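Local structure of 2-nitrobenzoate nitroreductase (Pseudomonas fluorescens, 4Z85) at the interface of chains A and B. The protein reduces the nitro group of 2-nitrobenzoate as an FMN-dependent nitroreductase of the flavoredoxin family. Coordinates in Å, arbitrary orientation; residue numbers count along the deposited sequence, not the author numbering. Chains: chain A/B, 2-nitrobenzoate nitroreductase.

Contacts 1, 2 and 3 are patches of one two-fold symmetric interface between two copies of the nitroreductase. Contact 1 lies on the axis and contains its own twin, while contacts 2 and 3 recur with the chains exchanged. Between centres of C-alpha atoms, contact 1 is about 17 Å from contact 3 and 23 Å from contact 2; contacts 2 and 3 are about 27 Å apart. Strand 47-52 starts in contact 1 and ends in contact 3, whose helix 11-21 leads to A:Val22. In contact 2 the C-terminal segment of chain B meets the end of helix 94-103 and the following loop of chain A, widening what is likely to be the dimer of this flavoredoxin-family enzyme.

Contact 1: the interface of chains A and B. Residues chain A 22-26, 45, 47-48; chain B 23-26, 45, 47-48.
Within the flavin reductase-like domain, the loop of residues 22-26 and the start of strand 47-52 meet their own copies around the two-fold axis. The tight part is polar. A:Asn48 pushes its amide tip across to B:Phe47, and ND2 donates to that residue's carbonyl O at 2.8 Å; the bond is nearly straight, 163° at H, and close to the amide plane, but it meets the oxygen from above the carbonyl plane. A:Asn48 ND2 also lies 2.9 Å from B:Ser45 O, a close contact without a hydrogen bond, since the N-H points away. B:Asn48 repeats the arrangement. The other branch, A:Asn48 OD1, rests against the methylene CD of B:Arg25 at 3.3 Å, the side chains crossing at about a right angle. Bent at chi3 (-65°), B:Arg25 donates from NE to B:Ser45 OG at 3.0 Å; this holds the guanidinium turned away, its plane 63° from the amide, and leaves CD against the amide. The rest is plain van der Waals contact. On the axis the rings of A:Pro24 and B:Pro24, each after a cis peptide bond, cross obliquely with their CG atoms 3.6 Å apart. Flanking them, A:Val22 CG2 lies alongside B:Pro26 CB at 3.6 Å and meets B:Phe47 CE2 tip to tip.

Contact 2: the interface of chains A and B. Residues chain A 102, 104-107, 117; chain B 204-205, 208-209.
The C-terminal segment of chain B, an extended proline-containing arm, lies over the end of helix 94-103 and the following loop of chain A in this flavoredoxin-family protein. Two proline rings cross their partners at about a right angle. A:Phe107, with CG anti to the carbonyl carbon (chi1 -65°), presents its CE1-CZ rim to B:Pro209: CZ meets ring atom CG at 3.7 Å, and the carbonyl O of B:Pro209 lies in the plane of the aromatic ring, 3.4 Å from CE1. B:Leu208 CD2 sits over one face of that ring, offset toward its rim. The same methyl presses on A:Ser105 CB, while the sister branch, B:Leu208 CD1, touches the carbonyl O of A:Asp106 at 3.6 Å. At the other crossing, A:Leu102 sends CD2 against CG of B:Pro205, 3.6 Å away. A:Ser105 keeps its hydroxyl within chain A, OG donating to A:Leu102 O at 2.8 Å from above the carbonyl plane; this hydrogen bond fixes its rotation and ties the loop to the helix end. B:Val204 CG1, anti to the backbone N, packs beside this serine. No direct polar bond crosses the contact; the polar link runs through a water that lies 3.0 Å from A:Asp106 N and also bonds the carbonyl O of B:Pro205.

Contact 3: the interface of chains A and B. Residues chain A 6, 11, 14, 18; chain B 52-53, 55, 160, 162.
Helix 11-21 of the flavin reductase-like protein, with the short 3-10 helix 6-8 before it, lies against the end of strand 47-52, the turn at B:Asp53 and strands 55-62 and 153-165 of the partner. At its first turn the side chain of A:Asn11 crosses B:Asp53 obliquely, amide and carboxylate planes 43° apart. A:Asn11 ND2 reaches carboxylate B:Asp53 OD2 in a weak hydrogen bond of 3.4 Å, while its OD1 rests on B:Asp53 CB at 3.3 Å. A:Lys14, bent at chi3 (-71°), brings its terminal amino group NZ back to A:Asn11 OD1 at 3.1 Å, nearly along the C=O axis, which fixes which way the amide is turned. The CD, CE and NZ atoms of A:Lys14 run alongside the carbonyl O of B:Glu52, each at 3.5 Å. A:Lys14 NZ is 4.4 Å from B:Asp53 OD1, so opposite charges may add a mild attraction. An alanine in place of A:Asn11 would probably loosen this corner, losing both the weak bond to the aspartate and the acceptor that steadies the lysine. Further along, A:Ile18 rests CD1 on B:Glu52 CA and B:Pro55 CB, at 3.9 Å from each. A:Met6, bent at chi2 and chi3, sets CG against the carbonyl O of B:Ile160. The helix therefore spans the turn between strands 47-52 and 55-62 of chain B, with strand 153-165 beside A:Met6 and A:Ile18.

Contact 1: the interface of chains A and B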
ATOM      1  N   VAL A  22      -7.598   1.817  -5.851  1.00 18.29           N
ATOM      2  CA  VAL A  22      -6.316   1.220  -5.466  1.00 18.16           C
ATOM      3  C   VAL A  22      -6.533   0.280  -4.282  1.00 18.90           C
ATOM      4  O   VAL A  22      -6.967   0.688  -3.213  1.00 18.55           O
ATOM      5  CB  VAL A  22      -5.216   2.284  -5.124  1.00 19.07           C
ATOM      6  CG1 VAL A  22      -5.701   3.323  -4.110  1.00 18.62           C
ATOM      7  CG2 VAL A  22      -3.957   1.586  -4.593  1.00 17.62           C
ATOM      8  N   GLY A  23      -6.265  -1.001  -4.487  1.00 16.30           N
ATOM      9  CA  GLY A  23      -6.516  -1.960  -3.425  1.00 15.98           C
ATOM     10  C   GLY A  23      -6.054  -3.336  -3.850  1.00 14.75           C
ATOM     11  O   GLY A  23      -5.622  -3.513  -4.986  1.00 17.73           O
ATOM     12  N   PRO A  24      -6.107  -4.303  -2.935  1.00 15.80           N
ATOM     13  CA  PRO A  24      -6.408  -4.059  -1.527  1.00 15.08           C
ATOM     14  C   PRO A  24      -5.210  -3.355  -0.871  1.00 16.57           C
ATOM     15  O   PRO A  24      -4.079  -3.523  -1.349  1.00 17.27           O
ATOM     16  CB  PRO A  24      -6.600  -5.477  -0.978  1.00 16.33           C
ATOM     17  CG  PRO A  24      -5.605  -6.292  -1.798  1.00 16.73           C
ATOM     18  CD  PRO A  24      -5.603  -5.672  -3.171  1.00 17.71           C
ATOM     19  N   ARG A  25      -5.461  -2.548   0.159  1.00 13.68           N
ATOM     20  CA  ARG A  25      -4.423  -1.777   0.843  1.00 15.69           C
ATOM     21  C   ARG A  25      -4.079  -2.394   2.196  1.00 14.96           C
ATOM     22  O   ARG A  25      -4.960  -2.867   2.920  1.00 16.74           O
ATOM     23  CB  ARG A  25      -4.870  -0.324   1.036  1.00 14.79           C
ATOM     24  CG  ARG A  25      -5.233   0.364  -0.278  1.00 16.10           C
ATOM     25  CD  ARG A  25      -5.491   1.843  -0.087  1.00 15.31           C
ATOM     26  NE  ARG A  25      -6.649   2.172   0.744  1.00 17.32           N
ATOM     27  CZ  ARG A  25      -7.914   2.186   0.327  1.00 16.86           C
ATOM     28  NH1 ARG A  25      -8.235   1.781  -0.889  1.00 16.97           N
ATOM     29  NH2 ARG A  25      -8.876   2.575   1.166  1.00 21.24           N
ATOM     30  N   PRO A  26      -2.788  -2.389   2.552  1.00 13.32           N
ATOM     31  CA  PRO A  26      -2.412  -2.866   3.885  1.00 15.41           C
ATOM     32  C   PRO A  26      -2.812  -1.846   4.943  1.00 15.45           C
ATOM     33  O   PRO A  26      -2.895  -0.649   4.641  1.00 15.68           O
ATOM     34  CB  PRO A  26      -0.886  -2.969   3.801  1.00 14.23           C
ATOM     35  CG  PRO A  26      -0.520  -1.852   2.823  1.00 14.21           C
ATOM     36  CD  PRO A  26      -1.640  -1.833   1.803  1.00 15.08           C
ATOM     37  N   SER A  45      -4.706   3.184   6.036  1.00 17.08           N
ATOM     38  CA  SER A  45      -4.383   2.312   4.907  1.00 17.58           C
ATOM     39  C   SER A  45      -3.725   3.074   3.745  1.00 18.53           C
ATOM     40  O   SER A  45      -3.437   2.481   2.712  1.00 17.71           O
ATOM     41  CB  SER A  45      -5.641   1.547   4.426  1.00 18.95           C
ATOM     42  OG  SER A  45      -6.557   2.395   3.755  1.00 19.29           O
ATOM     43  N   PHE A  47      -0.650   3.645   3.137  1.00 16.20           N
ATOM     44  CA  PHE A  47       0.472   3.060   3.881  1.00 15.80           C
ATOM     45  C   PHE A  47       1.166   2.061   3.004  1.00 15.85           C
ATOM     46  O   PHE A  47       0.494   1.238   2.377  1.00 16.17           O
ATOM     47  CB  PHE A  47      -0.061   2.371   5.150  1.00 17.57           C
ATOM     48  CG  PHE A  47       0.867   1.338   5.783  1.00 15.72           C
ATOM     49  CD1 PHE A  47       2.171   1.659   6.151  1.00 15.79           C
ATOM     50  CD2 PHE A  47       0.392   0.063   6.068  1.00 16.24           C
ATOM     51  CE1 PHE A  47       2.985   0.709   6.782  1.00 17.04           C
ATOM     52  CE2 PHE A  47       1.185  -0.886   6.700  1.00 14.77           C
ATOM     53  CZ  PHE A  47       2.486  -0.556   7.058  1.00 15.68           C
ATOM     54  N   ASN A  48       2.500   2.117   2.954  1.00 15.31           N
ATOM     55  CA  ASN A  48       3.237   0.966   2.439  1.00 14.15           C
ATOM     56  C   ASN A  48       4.702   1.082   2.810  1.00 15.21           C
ATOM     57  O   ASN A  48       5.148   2.128   3.253  1.00 15.42           O
ATOM     58  CB  ASN A  48       3.095   0.820   0.912  1.00 16.45           C
ATOM     59  CG  ASN A  48       3.001  -0.642   0.477  1.00 18.34           C
ATOM     60  OD1 ASN A  48       3.628  -1.503   1.082  1.00 15.67           O
ATOM     61  ND2 ASN A  48       2.196  -0.929  -0.554  1.00 15.30           N
TER
ATOM     62  N   GLY B  23       0.972  -6.452   4.220  1.00 16.30           N
ATOM     63  CA  GLY B  23       0.186  -6.953   3.106  1.00 15.98           C
ATOM     64  C   GLY B  23      -1.279  -6.989   3.481  1.00 14.75           C
ATOM     65  O   GLY B  23      -1.627  -6.694   4.621  1.00 17.73           O
ATOM     66  N   PRO B  24      -2.142  -7.313   2.519  1.00 15.80           N
ATOM     67  CA  PRO B  24      -1.766  -7.450   1.115  1.00 15.08           C
ATOM     68  C   PRO B  24      -1.474  -6.058   0.534  1.00 16.57           C
ATOM     69  O   PRO B  24      -2.023  -5.069   1.041  1.00 17.27           O
ATOM     70  CB  PRO B  24      -3.021  -8.071   0.493  1.00 16.33           C
ATOM     71  CG  PRO B  24      -4.147  -7.439   1.306  1.00 16.73           C
ATOM     72  CD  PRO B  24      -3.608  -7.298   2.706  1.00 17.71           C
ATOM     73  N   ARG B  25      -0.595  -5.981  -0.464  1.00 13.68           N
ATOM     74  CA  ARG B  25      -0.188  -4.716  -1.075  1.00 15.69           C
ATOM     75  C   ARG B  25      -0.838  -4.529  -2.444  1.00 14.96           C
ATOM     76  O   ARG B  25      -0.969  -5.482  -3.219  1.00 16.74           O
ATOM     77  CB  ARG B  25       1.337  -4.652  -1.214  1.00 14.79           C
ATOM     78  CG  ARG B  25       2.061  -4.831   0.118  1.00 16.10           C
ATOM     79  CD  ARG B  25       3.548  -4.579  -0.011  1.00 15.31           C
ATOM     80  NE  ARG B  25       4.269  -5.524  -0.864  1.00 17.32           N
ATOM     81  CZ  ARG B  25       4.685  -6.732  -0.490  1.00 16.86           C
ATOM     82  NH1 ARG B  25       4.368  -7.226   0.694  1.00 16.97           N
ATOM     83  NH2 ARG B  25       5.399  -7.472  -1.341  1.00 21.24           N
ATOM     84  N   PRO B  26      -1.247  -3.293  -2.755  1.00 13.32           N
ATOM     85  CA  PRO B  26      -1.776  -3.032  -4.096  1.00 15.41           C
ATOM     86  C   PRO B  26      -0.646  -3.024  -5.118  1.00 15.45           C
ATOM     87  O   PRO B  26       0.500  -2.724  -4.762  1.00 15.68           O
ATOM     88  CB  PRO B  26      -2.380  -1.630  -3.965  1.00 14.23           C
ATOM     89  CG  PRO B  26      -1.480  -0.964  -2.924  1.00 14.21           C
ATOM     90  CD  PRO B  26      -1.127  -2.063  -1.943  1.00 15.08           C
ATOM     91  N   SER B  45       4.761  -3.107  -6.034  1.00 17.08           N
ATOM     92  CA  SER B  45       3.793  -3.142  -4.937  1.00 17.58           C
ATOM     93  C   SER B  45       4.256  -2.326  -3.718  1.00 18.53           C
ATOM     94  O   SER B  45       3.566  -2.299  -2.706  1.00 17.71           O
ATOM     95  CB  SER B  45       3.471  -4.603  -4.535  1.00 18.95           C
ATOM     96  OG  SER B  45       4.550  -5.221  -3.856  1.00 19.29           O
ATOM     97  N   PHE B  47       3.759   0.733  -2.981  1.00 16.20           N
ATOM     98  CA  PHE B  47       2.862   1.635  -3.713  1.00 15.80           C
ATOM     99  C   PHE B  47       1.661   1.920  -2.862  1.00 15.85           C
ATOM    100  O   PHE B  47       1.085   0.986  -2.297  1.00 16.17           O
ATOM    101  CB  PHE B  47       2.431   0.966  -5.031  1.00 17.57           C
ATOM    102  CG  PHE B  47       1.172   1.533  -5.681  1.00 15.72           C
ATOM    103  CD1 PHE B  47       1.056   2.886  -5.988  1.00 15.79           C
ATOM    104  CD2 PHE B  47       0.135   0.679  -6.042  1.00 16.24           C
ATOM    105  CE1 PHE B  47      -0.087   3.371  -6.635  1.00 17.04           C
ATOM    106  CE2 PHE B  47      -1.000   1.146  -6.691  1.00 14.77           C
ATOM    107  CZ  PHE B  47      -1.107   2.498  -6.988  1.00 15.68           C
ATOM    108  N   ASN B  48       1.272   3.194  -2.764  1.00 15.31           N
ATOM    109  CA  ASN B  48      -0.075   3.486  -2.279  1.00 14.15           C
ATOM    110  C   ASN B  48      -0.436   4.925  -2.595  1.00 15.21           C
ATOM    111  O   ASN B  48       0.418   5.710  -2.972  1.00 15.42           O
ATOM    112  CB  ASN B  48      -0.217   3.233  -0.767  1.00 16.45           C
ATOM    113  CG  ASN B  48      -1.580   2.643  -0.406  1.00 18.34           C
ATOM    114  OD1 ASN B  48      -2.579   2.981  -1.030  1.00 15.67           O
ATOM    115  ND2 ASN B  48      -1.620   1.740   0.583  1.00 15.30           N
TER

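Contact 2: the interface of chains A and B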
ATOM      1  N   LEU A 102     -13.186  -0.114  15.079  1.00 24.61           N
ATOM      2  CA  LEU A 102     -13.700   0.754  16.152  1.00 27.56           C
ATOM      3  C   LEU A 102     -12.744   1.916  16.460  1.00 27.93           C
ATOM      4  O   LEU A 102     -13.182   3.029  16.780  1.00 31.17           O
ATOM      5  CB  LEU A 102     -13.967  -0.056  17.421  1.00 25.95           C
ATOM      6  CG  LEU A 102     -15.047  -1.128  17.286  1.00 24.93           C
ATOM      7  CD1 LEU A 102     -15.257  -1.865  18.590  1.00 27.01           C
ATOM      8  CD2 LEU A 102     -16.351  -0.511  16.783  1.00 24.36           C
ATOM      9  N   GLY A 104     -11.121   3.604  14.401  1.00 26.37           N
ATOM     10  CA  GLY A 104     -11.253   4.621  13.379  1.00 28.95           C
ATOM     11  C   GLY A 104     -12.421   5.547  13.633  1.00 36.13           C
ATOM     12  O   GLY A 104     -12.686   6.457  12.842  1.00 32.72           O
ATOM     13  N   SER A 105     -13.131   5.317  14.734  1.00 32.64           N
ATOM     14  CA  SER A 105     -14.276   6.154  15.071  1.00 33.20           C
ATOM     15  C   SER A 105     -13.822   7.556  15.471  1.00 38.59           C
ATOM     16  O   SER A 105     -12.650   7.781  15.781  1.00 36.37           O
ATOM     17  CB  SER A 105     -15.100   5.521  16.199  1.00 34.77           C
ATOM     18  OG  SER A 105     -15.575   4.236  15.833  1.00 30.13           O
ATOM     19  N   ASP A 106     -14.764   8.490  15.467  1.00 41.74           N
ATOM     20  CA  ASP A 106     -14.482   9.883  15.783  1.00 41.46           C
ATOM     21  C   ASP A 106     -14.605  10.144  17.281  1.00 41.33           C
ATOM     22  O   ASP A 106     -15.627  10.646  17.745  1.00 44.11           O
ATOM     23  CB  ASP A 106     -15.432  10.792  15.003  1.00 43.89           C
ATOM     24  CG  ASP A 106     -15.186  12.263  15.263  1.00 51.02           C
ATOM     25  OD1 ASP A 106     -14.033  12.632  15.571  1.00 52.25           O
ATOM     26  OD2 ASP A 106     -16.151  13.048  15.161  1.00 53.73           O
ATOM     27  N   PHE A 107     -13.566   9.795  18.035  1.00 38.94           N
ATOM     28  CA  PHE A 107     -13.573  10.006  19.479  1.00 42.87           C
ATOM     29  C   PHE A 107     -13.265  11.462  19.831  1.00 51.90           C
ATOM     30  O   PHE A 107     -13.695  11.961  20.874  1.00 57.36           O
ATOM     31  CB  PHE A 107     -12.567   9.081  20.169  1.00 42.61           C
ATOM     32  CG  PHE A 107     -12.897   7.616  20.042  1.00 42.78           C
ATOM     33  CD1 PHE A 107     -13.731   6.994  20.960  1.00 39.80           C
ATOM     34  CD2 PHE A 107     -12.369   6.864  19.006  1.00 36.03           C
ATOM     35  CE1 PHE A 107     -14.033   5.645  20.848  1.00 35.07           C
ATOM     36  CE2 PHE A 107     -12.665   5.518  18.889  1.00 33.72           C
ATOM     37  CZ  PHE A 107     -13.496   4.906  19.807  1.00 36.86           C
ATOM     38  N   VAL A 117     -11.900   0.753  23.122  1.00 36.75           N
ATOM     39  CA  VAL A 117     -12.291  -0.374  22.269  1.00 30.65           C
ATOM     40  C   VAL A 117     -11.857  -1.735  22.821  1.00 35.20           C
ATOM     41  O   VAL A 117     -12.232  -2.776  22.284  1.00 38.28           O
ATOM     42  CB  VAL A 117     -11.734  -0.217  20.825  1.00 30.19           C
ATOM     43  CG1 VAL A 117     -12.004   1.185  20.299  1.00 26.86           C
ATOM     44  CG2 VAL A 117     -10.242  -0.545  20.767  1.00 29.12           C
TER
ATOM     45  N   VAL B 204     -17.634   1.791  10.429  1.00 29.00           N
ATOM     46  CA  VAL B 204     -17.213   2.587  11.562  1.00 29.98           C
ATOM     47  C   VAL B 204     -18.473   3.109  12.225  1.00 27.57           C
ATOM     48  O   VAL B 204     -19.233   3.844  11.607  1.00 30.95           O
ATOM     49  CB  VAL B 204     -16.300   3.753  11.132  1.00 29.40           C
ATOM     50  CG1 VAL B 204     -16.032   4.671  12.304  1.00 32.63           C
ATOM     51  CG2 VAL B 204     -14.994   3.214  10.565  1.00 30.49           C
ATOM     52  N   PRO B 205     -18.728   2.693  13.470  1.00 28.11           N
ATOM     53  CA  PRO B 205     -19.977   3.150  14.083  1.00 30.99           C
ATOM     54  C   PRO B 205     -19.943   4.629  14.455  1.00 30.95           C
ATOM     55  O   PRO B 205     -18.866   5.182  14.701  1.00 31.59           O
ATOM     56  CB  PRO B 205     -20.087   2.280  15.333  1.00 27.31           C
ATOM     57  CG  PRO B 205     -18.676   1.963  15.685  1.00 31.01           C
ATOM     58  CD  PRO B 205     -17.948   1.828  14.369  1.00 27.21           C
ATOM     59  N   LEU B 208     -20.233   5.503  19.678  1.00 31.93           N
ATOM     60  CA  LEU B 208     -18.864   5.258  20.121  1.00 33.55           C
ATOM     61  C   LEU B 208     -18.759   4.278  21.272  1.00 29.50           C
ATOM     62  O   LEU B 208     -19.494   4.385  22.254  1.00 28.62           O
ATOM     63  CB  LEU B 208     -18.195   6.569  20.554  1.00 32.84           C
ATOM     64  CG  LEU B 208     -18.052   7.717  19.558  1.00 37.54           C
ATOM     65  CD1 LEU B 208     -17.518   8.950  20.269  1.00 37.54           C
ATOM     66  CD2 LEU B 208     -17.125   7.318  18.425  1.00 39.19           C
ATOM     67  N   PRO B 209     -17.813   3.343  21.174  1.00 25.98           N
ATOM     68  CA  PRO B 209     -17.486   2.480  22.306  1.00 28.15           C
ATOM     69  C   PRO B 209     -16.814   3.261  23.421  1.00 30.57           C
ATOM     70  O   PRO B 209     -16.114   4.248  23.170  1.00 27.43           O
ATOM     71  CB  PRO B 209     -16.522   1.456  21.709  1.00 30.60           C
ATOM     72  CG  PRO B 209     -15.880   2.160  20.596  1.00 27.16           C
ATOM     73  CD  PRO B 209     -16.919   3.101  20.025  1.00 32.63           C
TER
HETATM   74  O   HOH W   1     -17.529   7.720  14.582  1.00 34.23           O

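Contact 3: the interface of chains A and B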
ATOM      1  N   MET A   6      -9.926  14.222 -13.343  1.00 25.01           N
ATOM      2  CA  MET A   6      -9.939  14.591 -11.934  1.00 24.14           C
ATOM      3  C   MET A   6     -10.301  16.070 -11.725  1.00 26.32           C
ATOM      4  O   MET A   6     -10.752  16.470 -10.648  1.00 26.73           O
ATOM      5  CB  MET A   6      -8.574  14.295 -11.291  1.00 27.99           C
ATOM      6  CG  MET A   6      -8.208  12.812 -11.242  1.00 23.59           C
ATOM      7  SD  MET A   6      -9.304  11.838 -10.188  1.00 25.37           S
ATOM      8  CE  MET A   6     -10.386  11.116 -11.420  1.00 30.54           C
ATOM      9  N   ASN A  11     -13.310  17.187  -3.704  1.00 27.78           N
ATOM     10  CA  ASN A  11     -12.382  16.374  -2.924  1.00 30.76           C
ATOM     11  C   ASN A  11     -13.004  15.058  -2.478  1.00 29.70           C
ATOM     12  O   ASN A  11     -12.324  14.036  -2.421  1.00 27.36           O
ATOM     13  CB  ASN A  11     -11.876  17.148  -1.713  1.00 29.44           C
ATOM     14  CG  ASN A  11     -10.701  18.040  -2.053  1.00 39.19           C
ATOM     15  OD1 ASN A  11     -10.049  17.855  -3.082  1.00 35.19           O
ATOM     16  ND2 ASN A  11     -10.434  19.024  -1.201  1.00 40.73           N
ATOM     17  N   LYS A  14     -13.017  12.715  -5.539  1.00 24.17           N
ATOM     18  CA  LYS A  14     -11.651  12.239  -5.739  1.00 23.67           C
ATOM     19  C   LYS A  14     -11.308  11.178  -4.706  1.00 22.70           C
ATOM     20  O   LYS A  14     -10.766  10.124  -5.049  1.00 22.45           O
ATOM     21  CB  LYS A  14     -10.653  13.399  -5.683  1.00 24.46           C
ATOM     22  CG  LYS A  14     -10.632  14.220  -6.977  1.00 25.13           C
ATOM     23  CD  LYS A  14      -9.644  15.377  -6.942  1.00 29.88           C
ATOM     24  CE  LYS A  14     -10.104  16.478  -6.024  1.00 28.74           C
ATOM     25  NZ  LYS A  14      -9.196  17.656  -6.050  1.00 33.90           N
ATOM     26  N   ILE A  18     -10.319   7.400  -5.905  1.00 19.72           N
ATOM     27  CA  ILE A  18      -8.988   6.926  -5.515  1.00 18.18           C
ATOM     28  C   ILE A  18      -9.085   5.708  -4.592  1.00 18.17           C
ATOM     29  O   ILE A  18      -8.523   4.646  -4.902  1.00 18.70           O
ATOM     30  CB  ILE A  18      -8.169   8.016  -4.804  1.00 19.82           C
ATOM     31  CG1 ILE A  18      -7.896   9.188  -5.746  1.00 20.87           C
ATOM     32  CG2 ILE A  18      -6.844   7.414  -4.280  1.00 20.52           C
ATOM     33  CD1 ILE A  18      -7.368  10.423  -5.031  1.00 18.89           C
TER
ATOM     34  N   GLU B  52      -5.801  13.229  -1.722  1.00 21.21           N
ATOM     35  CA  GLU B  52      -6.745  13.544  -2.803  1.00 21.62           C
ATOM     36  C   GLU B  52      -6.669  14.995  -3.299  1.00 21.35           C
ATOM     37  O   GLU B  52      -7.228  15.303  -4.351  1.00 24.41           O
ATOM     38  CB  GLU B  52      -8.186  13.238  -2.372  1.00 26.28           C
ATOM     39  CG  GLU B  52      -8.716  14.108  -1.249  1.00 30.51           C
ATOM     40  CD  GLU B  52      -8.809  13.358   0.069  1.00 40.56           C
ATOM     41  OE1 GLU B  52      -8.195  12.272   0.189  1.00 39.94           O
ATOM     42  OE2 GLU B  52      -9.510  13.853   0.983  1.00 51.07           O
ATOM     43  N   ASP B  53      -5.963  15.855  -2.572  1.00 20.51           N
ATOM     44  CA  ASP B  53      -5.884  17.287  -2.916  1.00 26.57           C
ATOM     45  C   ASP B  53      -4.480  17.863  -2.689  1.00 23.85           C
ATOM     46  O   ASP B  53      -4.191  18.381  -1.619  1.00 26.69           O
ATOM     47  CB  ASP B  53      -6.913  18.074  -2.092  1.00 27.05           C
ATOM     48  CG  ASP B  53      -6.878  19.567  -2.375  1.00 32.55           C
ATOM     49  OD1 ASP B  53      -6.430  19.948  -3.472  1.00 28.64           O
ATOM     50  OD2 ASP B  53      -7.309  20.351  -1.502  1.00 31.04           O
ATOM     51  N   PRO B  55      -4.442  14.958  -5.950  1.00 21.02           N
ATOM     52  CA  PRO B  55      -4.557  13.490  -5.953  1.00 21.29           C
ATOM     53  C   PRO B  55      -3.202  12.834  -6.222  1.00 19.83           C
ATOM     54  O   PRO B  55      -2.818  12.665  -7.381  1.00 20.66           O
ATOM     55  CB  PRO B  55      -5.554  13.216  -7.084  1.00 26.94           C
ATOM     56  CG  PRO B  55      -5.398  14.369  -8.000  1.00 28.96           C
ATOM     57  CD  PRO B  55      -5.108  15.556  -7.122  1.00 27.45           C
ATOM     58  N   ILE B 160      -2.551  11.938 -10.187  1.00 19.92           N
ATOM     59  CA  ILE B 160      -3.574  11.386 -11.053  1.00 19.63           C
ATOM     60  C   ILE B 160      -4.292  12.519 -11.775  1.00 21.20           C
ATOM     61  O   ILE B 160      -4.893  13.372 -11.135  1.00 21.95           O
ATOM     62  CB  ILE B 160      -4.600  10.572 -10.262  1.00 21.15           C
ATOM     63  CG1 ILE B 160      -3.893   9.513  -9.419  1.00 19.92           C
ATOM     64  CG2 ILE B 160      -5.610   9.929 -11.208  1.00 20.62           C
ATOM     65  CD1 ILE B 160      -4.780   8.900  -8.358  1.00 17.58           C
ATOM     66  N   ALA B 162      -6.301  11.742 -14.691  1.00 24.83           N
ATOM     67  CA  ALA B 162      -7.593  11.156 -15.077  1.00 24.85           C
ATOM     68  C   ALA B 162      -7.627   9.662 -14.829  1.00 26.24           C
ATOM     69  O   ALA B 162      -6.592   9.057 -14.622  1.00 23.80           O
ATOM     70  CB  ALA B 162      -7.912  11.451 -16.556  1.00 26.43           C
TER